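Local coordinates for uncharacterized protein VP1736 (Vibrio parahaemolyticus, PDB 3LXQ) that is of unknown function but carries a sulfatase-family domain belonging to the alkaline phosphatase clan, at residues Leu71-Gln82 with Ser352-Ile363; Glu138-Pro146 with Ala341-Thr349. All coordinates share one frame; numbering follows the deposited sequence.

Interaction 1: residues Leu71-Gln82 with Ser352-Ile363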
loop_
_atom_site.group_PDB
_atom_site.type_symbol
_atom_site.label_atom_id
_atom_site.label_comp_id
_atom_site.label_asym_id
_atom_site.label_seq_id
_atom_site.Cartn_x
_atom_site.Cartn_y
_atom_site.Cartn_z
ATOM N N LEU A 71 -4.774 -13.177 19.471
ATOM C CA LEU A 71 -5.496 -12.013 18.923
ATOM C C LEU A 71 -6.676 -12.482 18.056
ATOM O O LEU A 71 -6.555 -13.489 17.360
ATOM C CB LEU A 71 -4.577 -11.138 18.071
ATOM C CG LEU A 71 -3.332 -10.442 18.635
ATOM C CD1 LEU A 71 -2.466 -9.972 17.471
ATOM C CD2 LEU A 71 -3.678 -9.277 19.559
ATOM N N PRO A 72 -7.814 -11.753 18.088
ATOM C CA PRO A 72 -9.067 -12.142 17.417
ATOM C C PRO A 72 -9.021 -12.447 15.910
ATOM O O PRO A 72 -9.864 -13.228 15.426
ATOM C CB PRO A 72 -9.994 -10.943 17.655
ATOM C CG PRO A 72 -9.167 -9.909 18.309
ATOM C CD PRO A 72 -8.027 -10.590 18.961
ATOM N N THR A 73 -8.093 -11.842 15.170
ATOM C CA THR A 73 -7.955 -12.164 13.750
ATOM C C THR A 73 -6.612 -12.822 13.419
ATOM O O THR A 73 -6.246 -12.934 12.247
ATOM C CB THR A 73 -8.229 -10.944 12.796
ATOM O OG1 THR A 73 -7.227 -9.942 12.978
ATOM C CG2 THR A 73 -9.601 -10.347 13.031
HETATM N N MSE A 74 -5.881 -13.262 14.444
HETATM C CA MSE A 74 -4.644 -14.006 14.213
HETATM C C MSE A 74 -4.948 -15.202 13.315
HETATM O O MSE A 74 -5.908 -15.922 13.557
HETATM C CB MSE A 74 -4.016 -14.472 15.528
HETATM C CG MSE A 74 -2.667 -15.138 15.346
HETATM SE SE MSE A 74 -1.203 -13.868 15.157
HETATM C CE MSE A 74 -0.836 -13.636 17.068
ATOM N N ASN A 75 -4.153 -15.384 12.265
ATOM C CA ASN A 75 -4.362 -16.481 11.312
ATOM C C ASN A 75 -3.053 -16.961 10.710
ATOM O O ASN A 75 -2.109 -16.179 10.544
ATOM C CB ASN A 75 -5.341 -16.088 10.189
ATOM C CG ASN A 75 -4.854 -14.900 9.364
ATOM O OD1 ASN A 75 -5.127 -13.735 9.686
ATOM N ND2 ASN A 75 -4.147 -15.189 8.291
ATOM N N SER A 76 -3.005 -18.244 10.376
ATOM C CA SER A 76 -1.826 -18.822 9.770
ATOM C C SER A 76 -2.009 -18.963 8.276
ATOM O O SER A 76 -3.000 -19.531 7.806
ATOM C CB SER A 76 -1.502 -20.183 10.386
ATOM O OG SER A 76 -1.024 -20.012 11.704
ATOM N N ASN A 77 -1.036 -18.451 7.539
ATOM C CA ASN A 77 -1.029 -18.565 6.101
ATOM C C ASN A 77 0.341 -19.042 5.632
ATOM O O ASN A 77 1.319 -18.299 5.751
ATOM C CB ASN A 77 -1.381 -17.218 5.456
ATOM C CG ASN A 77 -1.510 -17.313 3.948
ATOM O OD1 ASN A 77 -0.938 -16.510 3.190
ATOM N ND2 ASN A 77 -2.254 -18.303 3.503
ATOM N N PRO A 78 0.425 -20.285 5.113
ATOM C CA PRO A 78 1.723 -20.713 4.584
ATOM C C PRO A 78 2.026 -20.042 3.241
ATOM O O PRO A 78 1.126 -19.835 2.421
ATOM C CB PRO A 78 1.586 -22.243 4.432
ATOM C CG PRO A 78 0.123 -22.569 4.659
ATOM C CD PRO A 78 -0.636 -21.290 4.897
ATOM N N ALA A 79 3.286 -19.685 3.043
ATOM C CA ALA A 79 3.717 -19.038 1.817
ATOM C C ALA A 79 3.561 -19.961 0.613
ATOM O O ALA A 79 3.804 -21.165 0.712
ATOM C CB ALA A 79 5.162 -18.577 1.948
ATOM N N THR A 80 3.151 -19.376 -0.512
ATOM C CA THR A 80 3.087 -20.065 -1.795
ATOM C C THR A 80 4.485 -20.451 -2.243
ATOM O O THR A 80 4.754 -21.622 -2.500
ATOM C CB THR A 80 2.386 -19.197 -2.845
ATOM O OG1 THR A 80 1.013 -19.052 -2.472
ATOM C CG2 THR A 80 2.463 -19.813 -4.227
ATOM N N TYR A 81 5.386 -19.478 -2.303
ATOM C CA TYR A 81 6.773 -19.768 -2.647
ATOM C C TYR A 81 7.449 -20.510 -1.497
ATOM O O TYR A 81 7.281 -20.147 -0.333
ATOM C CB TYR A 81 7.528 -18.481 -2.998
ATOM C CG TYR A 81 8.965 -18.722 -3.399
ATOM C CD1 TYR A 81 9.273 -19.365 -4.607
ATOM C CD2 TYR A 81 10.020 -18.326 -2.569
ATOM C CE1 TYR A 81 10.588 -19.597 -4.980
ATOM C CE2 TYR A 81 11.337 -18.554 -2.934
ATOM C CZ TYR A 81 11.613 -19.193 -4.143
ATOM O OH TYR A 81 12.919 -19.427 -4.516
ATOM N N GLN A 82 8.199 -21.557 -1.823
ATOM C CA GLN A 82 8.797 -22.419 -0.800
ATOM C C GLN A 82 10.320 -22.610 -0.925
ATOM O O GLN A 82 10.907 -23.383 -0.170
ATOM C CB GLN A 82 8.073 -23.782 -0.732
ATOM C CG GLN A 82 6.675 -23.722 -0.065
ATOM C CD GLN A 82 6.742 -23.461 1.440
ATOM O OE1 GLN A 82 7.530 -24.084 2.155
ATOM N NE2 GLN A 82 5.909 -22.543 1.923
ATOM N N SER A 352 4.028 -14.203 1.066
ATOM C CA SER A 352 3.780 -15.484 0.442
ATOM C C SER A 352 4.732 -15.671 -0.725
ATOM O O SER A 352 5.249 -16.774 -0.933
ATOM C CB SER A 352 2.318 -15.576 -0.008
ATOM O OG SER A 352 1.944 -16.907 -0.342
ATOM N N LEU A 353 4.977 -14.593 -1.473
ATOM C CA LEU A 353 5.891 -14.635 -2.626
ATOM C C LEU A 353 7.359 -14.798 -2.245
ATOM O O LEU A 353 8.148 -15.384 -3.004
ATOM C CB LEU A 353 5.724 -13.393 -3.502
ATOM C CG LEU A 353 4.517 -13.392 -4.439
ATOM C CD1 LEU A 353 4.197 -11.984 -4.932
ATOM C CD2 LEU A 353 4.755 -14.350 -5.606
ATOM N N ILE A 354 7.733 -14.273 -1.081
ATOM C CA ILE A 354 9.145 -14.302 -0.663
ATOM C C ILE A 354 9.513 -15.548 0.152
ATOM O O ILE A 354 10.665 -15.709 0.570
ATOM C CB ILE A 354 9.590 -12.999 0.068
ATOM C CG1 ILE A 354 8.852 -12.814 1.397
ATOM C CG2 ILE A 354 9.439 -11.785 -0.858
ATOM C CD1 ILE A 354 9.427 -11.712 2.280
ATOM N N GLY A 355 8.524 -16.402 0.384
ATOM C CA GLY A 355 8.734 -17.652 1.109
ATOM C C GLY A 355 8.652 -17.563 2.622
ATOM O O GLY A 355 9.238 -18.381 3.319
ATOM N N VAL A 356 7.925 -16.575 3.139
ATOM C CA VAL A 356 7.775 -16.441 4.595
ATOM C C VAL A 356 6.379 -16.829 5.058
ATOM O O VAL A 356 5.394 -16.167 4.692
ATOM C CB VAL A 356 8.134 -15.011 5.099
ATOM C CG1 VAL A 356 7.866 -14.878 6.601
ATOM C CG2 VAL A 356 9.595 -14.702 4.813
ATOM N N ASP A 357 6.298 -17.893 5.861
ATOM C CA ASP A 357 5.029 -18.309 6.486
ATOM C C ASP A 357 4.572 -17.216 7.454
ATOM O O ASP A 357 5.382 -16.689 8.219
ATOM C CB ASP A 357 5.185 -19.629 7.255
ATOM C CG ASP A 357 5.309 -20.849 6.344
ATOM O OD1 ASP A 357 5.612 -21.940 6.878
ATOM O OD2 ASP A 357 5.111 -20.737 5.114
ATOM N N ALA A 358 3.277 -16.912 7.427
ATOM C CA ALA A 358 2.726 -15.750 8.106
ATOM C C ALA A 358 1.625 -16.079 9.104
ATOM O O ALA A 358 0.467 -16.274 8.720
ATOM C CB ALA A 358 2.213 -14.731 7.066
ATOM N N LYS A 359 1.988 -16.121 10.380
ATOM C CA LYS A 359 1.018 -16.198 11.468
ATOM C C LYS A 359 0.809 -14.772 11.972
ATOM O O LYS A 359 1.587 -14.277 12.782
ATOM C CB LYS A 359 1.525 -17.109 12.605
ATOM C CG LYS A 359 0.558 -17.207 13.790
ATOM C CD LYS A 359 0.952 -18.294 14.777
ATOM C CE LYS A 359 -0.188 -18.625 15.736
ATOM N NZ LYS A 359 0.221 -19.745 16.648
ATOM N N THR A 360 -0.223 -14.097 11.463
ATOM C CA THR A 360 -0.410 -12.685 11.750
ATOM C C THR A 360 -1.893 -12.378 11.921
ATOM O O THR A 360 -2.741 -13.198 11.549
ATOM C CB THR A 360 0.170 -11.785 10.622
ATOM O OG1 THR A 360 -0.804 -11.597 9.591
ATOM C CG2 THR A 360 1.456 -12.376 10.031
ATOM N N PRO A 361 -2.217 -11.190 12.475
ATOM C CA PRO A 361 -3.613 -10.783 12.541
ATOM C C PRO A 361 -4.118 -10.089 11.271
ATOM O O PRO A 361 -5.243 -9.606 11.259
ATOM C CB PRO A 361 -3.632 -9.823 13.732
ATOM C CG PRO A 361 -2.294 -9.191 13.694
ATOM C CD PRO A 361 -1.351 -10.293 13.262
HETATM N N MSE A 362 -3.312 -10.048 10.212
HETATM C CA MSE A 362 -3.713 -9.394 8.954
HETATM C C MSE A 362 -4.925 -10.061 8.304
HETATM O O MSE A 362 -4.965 -11.280 8.153
HETATM C CB MSE A 362 -2.557 -9.356 7.946
HETATM C CG MSE A 362 -1.304 -8.660 8.435
HETATM SE SE MSE A 362 -0.071 -8.301 6.973
HETATM C CE MSE A 362 0.726 -10.073 6.775
ATOM N N ILE A 363 -5.905 -9.251 7.911
ATOM C CA ILE A 363 -7.095 -9.765 7.262
ATOM C C ILE A 363 -7.042 -9.590 5.738
ATOM O O ILE A 363 -7.939 -10.037 5.022
ATOM C CB ILE A 363 -8.392 -9.167 7.852
ATOM C CG1 ILE A 363 -8.474 -7.657 7.585
ATOM C CG2 ILE A 363 -8.469 -9.475 9.340
ATOM C CD1 ILE A 363 -9.825 -7.045 7.911
HETATM O O HOH W 1 2.899 -16.172 3.866
#
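Ser352, Pro361 and Met74 bury the most surface where 71-82 meets 352-363, a contact built on a two-stranded antiparallel ribbon of 75-77 and 358-360. The strand axes run at 164° to each other, and reciprocal backbone bonds join Asn75 to Thr360 and Asn77 to Ala358, with Ser76 facing Lys359 as the non-hydrogen-bonded pair between them. At one end, Ser352, in the last turn of helix 346-353, serves two backbone donors. Ser352 OG, anti to the backbone N (chi1 -166°), takes the Thr80 N-H in a nearly straight bond (N to OG 2.8 Å, 164°), while Ser352 O receives Tyr81 N at 3.0 Å. Asp366 and Thr368 also bond to Ser352 OG, so this buried hydroxyl sits in a wider polar cluster. Beside it, Ala79 N reaches Asp357 OD2 on the anti side and somewhat out of the carboxylate plane (3.0 Å). At the other end, selenomethionine Met74 bends at chi2 and chi3, which folds SE back over the second strand: it lies 3.6 Å from Thr360 C and 4.0 Å from Pro361 CD, and the side chain crosses that of Lys359 at about a right angle. The Pro361 ring is met on CG by Leu71 CD1 (3.9 Å). Pro361 O accepts a short bond from Thr73 OG1, 2.6 Å away, in the carbonyl plane and on a lone pair.

Interaction 2: residues Glu138-Pro146 with Ala341-Thr349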
loop_
_atom_site.group_PDB
_atom_site.type_symbol
_atom_site.label_atom_id
_atom_site.label_comp_id
_atom_site.label_asym_id
_atom_site.label_seq_id
_atom_site.Cartn_x
_atom_site.Cartn_y
_atom_site.Cartn_z
ATOM N N GLU A 138 0.797 2.721 6.335
ATOM C CA GLU A 138 0.004 1.803 7.173
ATOM C C GLU A 138 -0.354 0.518 6.426
ATOM O O GLU A 138 -0.084 -0.592 6.905
ATOM C CB GLU A 138 -1.266 2.518 7.619
ATOM C CG GLU A 138 -2.370 1.662 8.219
ATOM C CD GLU A 138 -3.533 2.535 8.681
ATOM O OE1 GLU A 138 -4.237 3.074 7.802
ATOM O OE2 GLU A 138 -3.724 2.712 9.913
ATOM N N ALA A 139 -0.932 0.684 5.237
ATOM C CA ALA A 139 -1.421 -0.439 4.449
ATOM C C ALA A 139 -0.339 -1.401 4.021
ATOM O O ALA A 139 -0.571 -2.600 4.027
ATOM C CB ALA A 139 -2.174 0.047 3.226
ATOM N N VAL A 140 0.828 -0.901 3.611
ATOM C CA VAL A 140 1.849 -1.819 3.070
ATOM C C VAL A 140 2.831 -2.309 4.114
ATOM O O VAL A 140 3.567 -3.271 3.873
ATOM C CB VAL A 140 2.610 -1.220 1.852
ATOM C CG1 VAL A 140 1.619 -0.850 0.756
ATOM C CG2 VAL A 140 3.467 0.002 2.262
ATOM N N THR A 141 2.854 -1.686 5.284
ATOM C CA THR A 141 3.777 -2.182 6.322
ATOM C C THR A 141 3.069 -2.999 7.395
ATOM O O THR A 141 3.698 -3.822 8.068
ATOM C CB THR A 141 4.580 -1.060 7.002
ATOM O OG1 THR A 141 3.688 -0.164 7.666
ATOM C CG2 THR A 141 5.406 -0.314 5.985
ATOM N N THR A 142 1.772 -2.752 7.563
ATOM C CA THR A 142 0.975 -3.392 8.622
ATOM C C THR A 142 -0.265 -4.140 8.112
ATOM O O THR A 142 -0.742 -5.057 8.775
ATOM C CB THR A 142 0.456 -2.391 9.672
ATOM O OG1 THR A 142 -0.702 -1.714 9.158
ATOM C CG2 THR A 142 1.500 -1.383 10.062
ATOM N N GLY A 143 -0.818 -3.716 6.975
ATOM C CA GLY A 143 -1.997 -4.386 6.418
ATOM C C GLY A 143 -3.262 -4.013 7.150
ATOM O O GLY A 143 -4.323 -4.579 6.880
ATOM N N PHE A 144 -3.149 -3.036 8.058
ATOM C CA PHE A 144 -4.228 -2.630 8.943
ATOM C C PHE A 144 -5.211 -1.828 8.126
ATOM O O PHE A 144 -4.801 -0.950 7.367
ATOM C CB PHE A 144 -3.661 -1.769 10.080
ATOM C CG PHE A 144 -4.601 -1.566 11.259
ATOM C CD1 PHE A 144 -5.128 -2.648 11.960
ATOM C CD2 PHE A 144 -4.894 -0.282 11.702
ATOM C CE1 PHE A 144 -5.972 -2.457 13.048
ATOM C CE2 PHE A 144 -5.730 -0.075 12.803
ATOM C CZ PHE A 144 -6.269 -1.160 13.480
ATOM N N PRO A 145 -6.508 -2.138 8.256
ATOM C CA PRO A 145 -7.550 -1.419 7.527
ATOM C C PRO A 145 -7.738 -0.017 8.090
ATOM O O PRO A 145 -7.119 0.331 9.093
ATOM C CB PRO A 145 -8.821 -2.266 7.764
ATOM C CG PRO A 145 -8.366 -3.520 8.390
ATOM C CD PRO A 145 -7.077 -3.227 9.069
ATOM N N PRO A 146 -8.559 0.798 7.423
ATOM C CA PRO A 146 -8.720 2.220 7.735
ATOM C C PRO A 146 -9.765 2.515 8.815
ATOM O O PRO A 146 -10.610 1.671 9.126
ATOM C CB PRO A 146 -9.154 2.826 6.389
ATOM C CG PRO A 146 -9.878 1.694 5.690
ATOM C CD PRO A 146 -9.269 0.398 6.201
ATOM N N ALA A 341 -8.840 -5.465 -5.314
ATOM C CA ALA A 341 -7.985 -5.634 -4.142
ATOM C C ALA A 341 -7.647 -4.286 -3.513
ATOM O O ALA A 341 -7.915 -3.236 -4.102
ATOM C CB ALA A 341 -6.713 -6.388 -4.531
ATOM N N ASN A 342 -7.092 -4.330 -2.303
ATOM C CA ASN A 342 -6.614 -3.165 -1.569
ATOM C C ASN A 342 -5.118 -3.291 -1.405
ATOM O O ASN A 342 -4.581 -4.391 -1.469
ATOM C CB ASN A 342 -7.214 -3.124 -0.171
ATOM C CG ASN A 342 -8.482 -2.293 -0.077
ATOM O OD1 ASN A 342 -9.431 -2.696 0.601
ATOM N ND2 ASN A 342 -8.486 -1.111 -0.693
ATOM N N ASN A 343 -4.447 -2.175 -1.164
ATOM C CA ASN A 343 -3.036 -2.227 -0.787
ATOM C C ASN A 343 -2.746 -2.996 0.519
ATOM O O ASN A 343 -1.643 -3.499 0.698
ATOM C CB ASN A 343 -2.390 -0.826 -0.781
ATOM C CG ASN A 343 -3.175 0.210 0.003
ATOM O OD1 ASN A 343 -4.243 -0.057 0.570
ATOM N ND2 ASN A 343 -2.632 1.426 0.040
ATOM N N ILE A 344 -3.733 -3.103 1.416
ATOM C CA ILE A 344 -3.591 -3.974 2.598
ATOM C C ILE A 344 -3.520 -5.486 2.257
ATOM O O ILE A 344 -3.142 -6.299 3.114
ATOM C CB ILE A 344 -4.688 -3.732 3.669
ATOM C CG1 ILE A 344 -6.073 -4.091 3.130
ATOM C CG2 ILE A 344 -4.665 -2.288 4.193
ATOM C CD1 ILE A 344 -7.083 -4.354 4.205
ATOM N N ASP A 345 -3.850 -5.858 1.020
ATOM C CA ASP A 345 -3.662 -7.241 0.547
ATOM C C ASP A 345 -2.225 -7.486 0.100
ATOM O O ASP A 345 -1.803 -8.634 -0.091
ATOM C CB ASP A 345 -4.615 -7.579 -0.613
ATOM C CG ASP A 345 -6.081 -7.360 -0.258
ATOM O OD1 ASP A 345 -6.456 -7.637 0.887
ATOM O OD2 ASP A 345 -6.861 -6.914 -1.130
HETATM N N MSE A 346 -1.468 -6.412 -0.066
HETATM C CA MSE A 346 -0.118 -6.562 -0.558
HETATM C C MSE A 346 0.828 -7.232 0.454
HETATM O O MSE A 346 1.534 -8.163 0.081
HETATM C CB MSE A 346 0.424 -5.255 -1.125
HETATM C CG MSE A 346 -0.321 -4.793 -2.368
HETATM SE SE MSE A 346 -0.107 -6.012 -3.903
HETATM C CE MSE A 346 -1.676 -7.181 -3.641
ATOM N N PRO A 347 0.796 -6.814 1.738
ATOM C CA PRO A 347 1.758 -7.496 2.614
ATOM C C PRO A 347 1.560 -9.012 2.731
ATOM O O PRO A 347 2.555 -9.711 2.669
ATOM C CB PRO A 347 1.597 -6.815 3.976
ATOM C CG PRO A 347 0.731 -5.634 3.759
ATOM C CD PRO A 347 0.199 -5.620 2.367
ATOM N N PRO A 348 0.305 -9.511 2.923
ATOM C CA PRO A 348 0.117 -10.985 2.899
ATOM C C PRO A 348 0.536 -11.639 1.577
ATOM O O PRO A 348 1.127 -12.728 1.578
ATOM C CB PRO A 348 -1.399 -11.178 3.140
ATOM C CG PRO A 348 -1.983 -9.795 3.332
ATOM C CD PRO A 348 -0.886 -8.807 3.436
ATOM N N THR A 349 0.238 -10.979 0.459
ATOM C CA THR A 349 0.686 -11.457 -0.853
ATOM C C THR A 349 2.216 -11.526 -0.971
ATOM O O THR A 349 2.770 -12.537 -1.442
ATOM C CB THR A 349 0.101 -10.602 -1.995
ATOM O OG1 THR A 349 -1.333 -10.582 -1.898
ATOM C CG2 THR A 349 0.521 -11.133 -3.365
HETATM O O HOH W 2 -3.836 -7.067 5.743
#
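Ile344 pushes its beta-branched side chain against the backbone that leaves helix 133-141. Ile344 CB sits 3.3 Å from Gly143 O. From there Ile344 CG2 goes to Phe144 O (3.4 Å) and to the methyl CB of Ala139 (3.5 Å), whereas Ile344 CG1, between the backbone N and the carbonyl carbon (chi1 64°), carries CD1 past Gly143 O to a looser approach on Pro145 CG at 4.5 Å. Ala139 CB is thus shared, because it also lies over the flat face of the Asn343 amide, 3.4 Å from CG and almost equally far from OD1 and ND2. Asn343 OD1 accepts from Thr129 N, which ties the amide to the loop beyond strand 121-127. In the alkaline-phosphatase-like alpha/beta domain, this contact sets the C-terminal end of one helix against the 3-10 turn joining strand 341-342, in the large mixed sheet, to helix 346-353. No direct hydrogen bond crosses it; one water donates to both Gly143 O and Ile344 O, at 2.8 Å each. At the end of helix 133-141, Glu138 O accepts from Thr142 N, Thr142 OG1 and Gly143 N, and Thr142 OG1 in turn receives Phe144 N in an ST turn. Pro347 CG packs on Ala139 O at 3.3 Å.

In the fold
Interactions 1 and 2 share helix 346-353: its N-terminal turn belongs to interaction 2, its C-terminal end to interaction 1. Along the chain, both segments of interaction 2 fall within the part between 71-82 and 352-363. Their centres are about 13 Å apart; that of interaction 2 lies about 6 Å from the centre of the chain, that of interaction 1 about 17 Å, so the ribbon is the more peripheral. They touch directly. Met362, a selenomethionine, brings SE within 3.7 Å of both Pro347 CB and Pro348 CD, and its CG to the same distance from Thr142 O. Alongside, Ile363 CD1 meets Pro145 CG at 3.8 Å, linking the end of 352-363 to 138-146.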